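Local atomic coordinates of VWFA domain-containing protein (Bacteroides thetaiotaomicron, PDB entry 3IBS), a protein that is of unknown function but carries a magnesium-binding von Willebrand factor type A domain and probably sits in the cell membrane. Residues Ser200-Lys203 against Ala204-Glu208; Arg33-Lys36 against Ala37-Leu40. All blocks are in the same frame, centred on the assembly; numbering follows the deposited sequence.

Contact 1: Ser200-Lys203 against Ala204-Glu208; sequences SAQK and AISQE
Q202 and S206, one helical turn apart, are joined twice, once through their backbones and once through their side chains. The side-chain bond runs from NE2 of Q202 to OG of S206 at 3.1 Å; it is bent, 141° at the hydrogen, and the hydroxyl stands 17° out of the amide plane. Q202 reaches it because CG leaves anti to the backbone N and the chain then turns at chi2 (-96°), which swings the amide along the helix. With an alanine here, the S206 hydroxyl would probably lose this amide donor, and the contacts of the longer side chain with R43 and E47 would probably go too.

Among the backbone bonds, S206 N donates to Q202 O at 2.9 Å, and A204, I205 and Q207 each repeat the step to the residue four earlier. This is the first part of helix 200-214, the last helix of the von Willebrand factor A domain, packed against the central sheet and helix 33-46.

The remaining contacts are van der Waals ones. CG2 of I205 is a methyl set close to a carbonyl oxygen, 3.3 Å from Q202 O, and the side chain also touches I191, S143 and L145 of the sheet. A201 touches V195.

Contact 2: Arg33-Lys36 against Ala37-Leu40; sequences RLEK and AKRL
The start of helix 33-46, which links strands 13-19 and 52-58 in a beta-alpha-beta unit, brings E35 against both K38 and R39. OE2 of E35 forms a long salt bridge with NZ of K38, 3.5 Å apart. The two side chains cross at a slant, and CD of K38 also lies 3.6 Å from OE2 of E35. The lysine chain bends at chi3 (68°); its NZ also bonds, more strongly, to the carbonyl of I82.

The other carboxylate oxygen works through water: water 1 donates to OE1 of E35 at 2.7 Å and accepts from NE of R39, also at 2.7 Å, lying at the edge of the guanidinium and in its plane. Closer in, CG of R39 rests 3.2 Å from E35 O, the same carbonyl that takes the backbone N-H of R39.

CG of L34 meets CD of K38 at 4.2 Å, and L34 and A37 both lie inward on L18 of the sheet. R33 reaches back past the start of the helix, its guanidinium salt-bridged to D28 through NH2 and to D120 through NH1, beside the magnesium site. A helix that starts near the metal site and lays one side on the central sheet is characteristic of the Rossmann-like von Willebrand factor A fold.

Contact 2 comes first along the chain, on helix 33-46 just after the loop that holds the magnesium ligands S21 and S23; contact 1 follows far later, on the final helix 200-214. Their centres are 14 Å apart, yet they meet directly: L40 CG lies 3.7 Å from Q202 CB, and L40 CD1 lies 3.9 Å from A201 CB. Both helices pack on the same mixed sheet, where L40 also touches V195 of edge strand 191-195. The two helices thus bring together early and late parts of one domain. Contact 2 reaches the metal site through R33, whereas contact 1 lies away from it.

Contact 1: Ser200-Lys203 against Ala204-Glu208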
loop_
_atom_site.group_PDB
_atom_site.type_symbol
_atom_site.label_atom_id
_atom_site.label_comp_id
_atom_site.label_asym_id
_atom_site.label_seq_id
_atom_site.Cartn_x
_atom_site.Cartn_y
_atom_site.Cartn_z
ATOM N N SER A 200 -16.064 -19.046 -1.235
ATOM C CA SER A 200 -17.052 -19.059 -2.319
ATOM C C SER A 200 -16.493 -19.494 -3.677
ATOM O O SER A 200 -17.109 -20.299 -4.379
ATOM C CB SER A 200 -17.759 -17.699 -2.446
ATOM O OG SER A 200 -16.867 -16.701 -2.924
ATOM N N ALA A 201 -15.331 -18.966 -4.053
ATOM C CA ALA A 201 -14.741 -19.314 -5.340
ATOM C C ALA A 201 -14.363 -20.803 -5.405
ATOM O O ALA A 201 -14.624 -21.479 -6.410
ATOM C CB ALA A 201 -13.529 -18.427 -5.619
ATOM N N GLN A 202 -13.753 -21.308 -4.334
ATOM C CA GLN A 202 -13.314 -22.700 -4.289
ATOM C C GLN A 202 -14.505 -23.641 -4.448
ATOM O O GLN A 202 -14.429 -24.637 -5.170
ATOM C CB GLN A 202 -12.560 -23.015 -2.990
ATOM C CG GLN A 202 -12.084 -24.487 -2.888
ATOM C CD GLN A 202 -13.057 -25.356 -2.111
ATOM O OE1 GLN A 202 -13.485 -24.978 -1.029
ATOM N NE2 GLN A 202 -13.402 -26.526 -2.654
ATOM N N LYS A 203 -15.598 -23.318 -3.770
ATOM C CA LYS A 203 -16.759 -24.181 -3.808
ATOM C C LYS A 203 -17.462 -24.110 -5.160
ATOM O O LYS A 203 -17.936 -25.125 -5.654
ATOM C CB LYS A 203 -17.714 -23.851 -2.675
ATOM C CG LYS A 203 -17.265 -24.386 -1.322
ATOM C CD LYS A 203 -18.306 -24.078 -0.286
ATOM C CE LYS A 203 -18.533 -22.576 -0.216
ATOM N NZ LYS A 203 -19.936 -22.261 0.129
ATOM N N ALA A 204 -17.517 -22.920 -5.756
ATOM C CA ALA A 204 -18.069 -22.781 -7.093
ATOM C C ALA A 204 -17.289 -23.629 -8.108
ATOM O O ALA A 204 -17.890 -24.354 -8.896
ATOM C CB ALA A 204 -18.132 -21.318 -7.525
ATOM N N ILE A 205 -15.960 -23.557 -8.080
ATOM C CA ILE A 205 -15.168 -24.279 -9.054
ATOM C C ILE A 205 -15.222 -25.787 -8.792
ATOM O O ILE A 205 -15.366 -26.558 -9.729
ATOM C CB ILE A 205 -13.707 -23.716 -9.198
ATOM C CG1 ILE A 205 -13.062 -24.174 -10.520
ATOM C CG2 ILE A 205 -12.831 -24.107 -8.026
ATOM C CD1 ILE A 205 -13.832 -23.729 -11.792
ATOM N N SER A 206 -15.162 -26.208 -7.527
ATOM C CA SER A 206 -15.281 -27.635 -7.220
ATOM C C SER A 206 -16.648 -28.190 -7.651
ATOM O O SER A 206 -16.756 -29.354 -8.053
ATOM C CB SER A 206 -15.010 -27.923 -5.736
ATOM O OG SER A 206 -13.617 -27.804 -5.438
ATOM N N GLN A 207 -17.676 -27.345 -7.581
ATOM C CA GLN A 207 -19.008 -27.705 -8.033
ATOM C C GLN A 207 -19.009 -27.920 -9.536
ATOM O O GLN A 207 -19.591 -28.882 -10.026
ATOM C CB GLN A 207 -20.025 -26.615 -7.640
ATOM C CG GLN A 207 -21.428 -26.761 -8.258
ATOM C CD GLN A 207 -22.047 -28.134 -8.009
ATOM O OE1 GLN A 207 -22.492 -28.815 -8.947
ATOM N NE2 GLN A 207 -22.062 -28.557 -6.744
ATOM N N GLU A 208 -18.353 -27.009 -10.256
ATOM C CA GLU A 208 -18.243 -27.084 -11.714
ATOM C C GLU A 208 -17.509 -28.356 -12.134
ATOM O O GLU A 208 -17.931 -29.047 -13.070
ATOM C CB GLU A 208 -17.538 -25.834 -12.255
ATOM C CG GLU A 208 -17.218 -25.864 -13.741
ATOM C CD GLU A 208 -18.453 -25.844 -14.637
ATOM O OE1 GLU A 208 -19.559 -25.517 -14.147
ATOM O OE2 GLU A 208 -18.312 -26.150 -15.845
#

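Contact 2: Arg33-Lys36 against Ala37-Leu40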
loop_
_atom_site.group_PDB
_atom_site.type_symbol
_atom_site.label_atom_id
_atom_site.label_comp_id
_atom_site.label_asym_id
_atom_site.label_seq_id
_atom_site.Cartn_x
_atom_site.Cartn_y
_atom_site.Cartn_z
ATOM N N ARG A 33 -2.755 -12.431 -3.176
ATOM C CA ARG A 33 -3.451 -13.031 -4.298
ATOM C C ARG A 33 -2.890 -14.428 -4.544
ATOM O O ARG A 33 -3.641 -15.375 -4.738
ATOM C CB ARG A 33 -3.316 -12.175 -5.557
ATOM C CG ARG A 33 -4.019 -10.814 -5.461
ATOM C CD ARG A 33 -3.873 -10.044 -6.738
ATOM N NE ARG A 33 -4.408 -8.686 -6.592
ATOM C CZ ARG A 33 -4.267 -7.727 -7.496
ATOM N NH1 ARG A 33 -3.618 -7.978 -8.638
ATOM N NH2 ARG A 33 -4.777 -6.514 -7.256
ATOM N N LEU A 34 -1.566 -14.548 -4.543
ATOM C CA LEU A 34 -0.933 -15.826 -4.827
ATOM C C LEU A 34 -1.173 -16.854 -3.717
ATOM O O LEU A 34 -1.464 -18.023 -3.998
ATOM C CB LEU A 34 0.579 -15.646 -5.037
ATOM C CG LEU A 34 1.373 -16.906 -5.356
ATOM C CD1 LEU A 34 0.751 -17.739 -6.507
ATOM C CD2 LEU A 34 2.828 -16.551 -5.665
ATOM N N GLU A 35 -1.025 -16.428 -2.469
ATOM C CA GLU A 35 -1.126 -17.374 -1.347
ATOM C C GLU A 35 -2.578 -17.855 -1.154
ATOM O O GLU A 35 -2.817 -19.024 -0.838
ATOM C CB GLU A 35 -0.491 -16.797 -0.077
ATOM C CG GLU A 35 -0.074 -17.826 0.949
ATOM C CD GLU A 35 0.975 -18.829 0.422
ATOM O OE1 GLU A 35 1.001 -19.944 0.965
ATOM O OE2 GLU A 35 1.755 -18.521 -0.526
ATOM N N LYS A 36 -3.530 -16.953 -1.371
ATOM C CA LYS A 36 -4.951 -17.297 -1.444
ATOM C C LYS A 36 -5.214 -18.287 -2.586
ATOM O O LYS A 36 -5.936 -19.273 -2.405
ATOM C CB LYS A 36 -5.798 -16.036 -1.639
ATOM C CG LYS A 36 -7.320 -16.294 -1.910
ATOM C CD LYS A 36 -8.009 -16.882 -0.685
ATOM C CE LYS A 36 -9.505 -17.122 -0.916
ATOM N NZ LYS A 36 -10.204 -17.369 0.409
ATOM N N ALA A 37 -4.625 -18.055 -3.753
ATOM C CA ALA A 37 -4.771 -19.021 -4.844
ATOM C C ALA A 37 -4.258 -20.409 -4.445
ATOM O O ALA A 37 -4.870 -21.412 -4.758
ATOM C CB ALA A 37 -4.034 -18.534 -6.086
ATOM N N LYS A 38 -3.119 -20.469 -3.777
ATOM C CA LYS A 38 -2.565 -21.757 -3.367
ATOM C C LYS A 38 -3.476 -22.483 -2.376
ATOM O O LYS A 38 -3.732 -23.680 -2.497
ATOM C CB LYS A 38 -1.134 -21.572 -2.811
ATOM C CG LYS A 38 -0.146 -21.226 -3.909
ATOM C CD LYS A 38 1.133 -20.569 -3.415
ATOM C CE LYS A 38 2.007 -21.490 -2.604
ATOM N NZ LYS A 38 3.372 -20.899 -2.572
ATOM N N ARG A 39 -4.010 -21.736 -1.421
ATOM C CA ARG A 39 -4.902 -22.306 -0.436
ATOM C C ARG A 39 -6.180 -22.823 -1.080
ATOM O O ARG A 39 -6.674 -23.887 -0.684
ATOM C CB ARG A 39 -5.199 -21.280 0.665
ATOM C CG ARG A 39 -3.939 -20.991 1.480
ATOM C CD ARG A 39 -4.229 -19.990 2.575
ATOM N NE ARG A 39 -3.011 -19.726 3.319
ATOM C CZ ARG A 39 -2.935 -18.927 4.374
ATOM N NH1 ARG A 39 -4.015 -18.285 4.815
ATOM N NH2 ARG A 39 -1.767 -18.769 4.965
ATOM N N LEU A 40 -6.688 -22.098 -2.084
ATOM C CA LEU A 40 -7.856 -22.536 -2.847
ATOM C C LEU A 40 -7.550 -23.823 -3.632
ATOM O O LEU A 40 -8.379 -24.732 -3.678
ATOM C CB LEU A 40 -8.318 -21.448 -3.833
ATOM C CG LEU A 40 -9.563 -21.719 -4.709
ATOM C CD1 LEU A 40 -10.225 -20.384 -5.104
ATOM C CD2 LEU A 40 -9.261 -22.533 -5.973
HETATM O O HOH W 1 -0.456 -20.596 3.164
#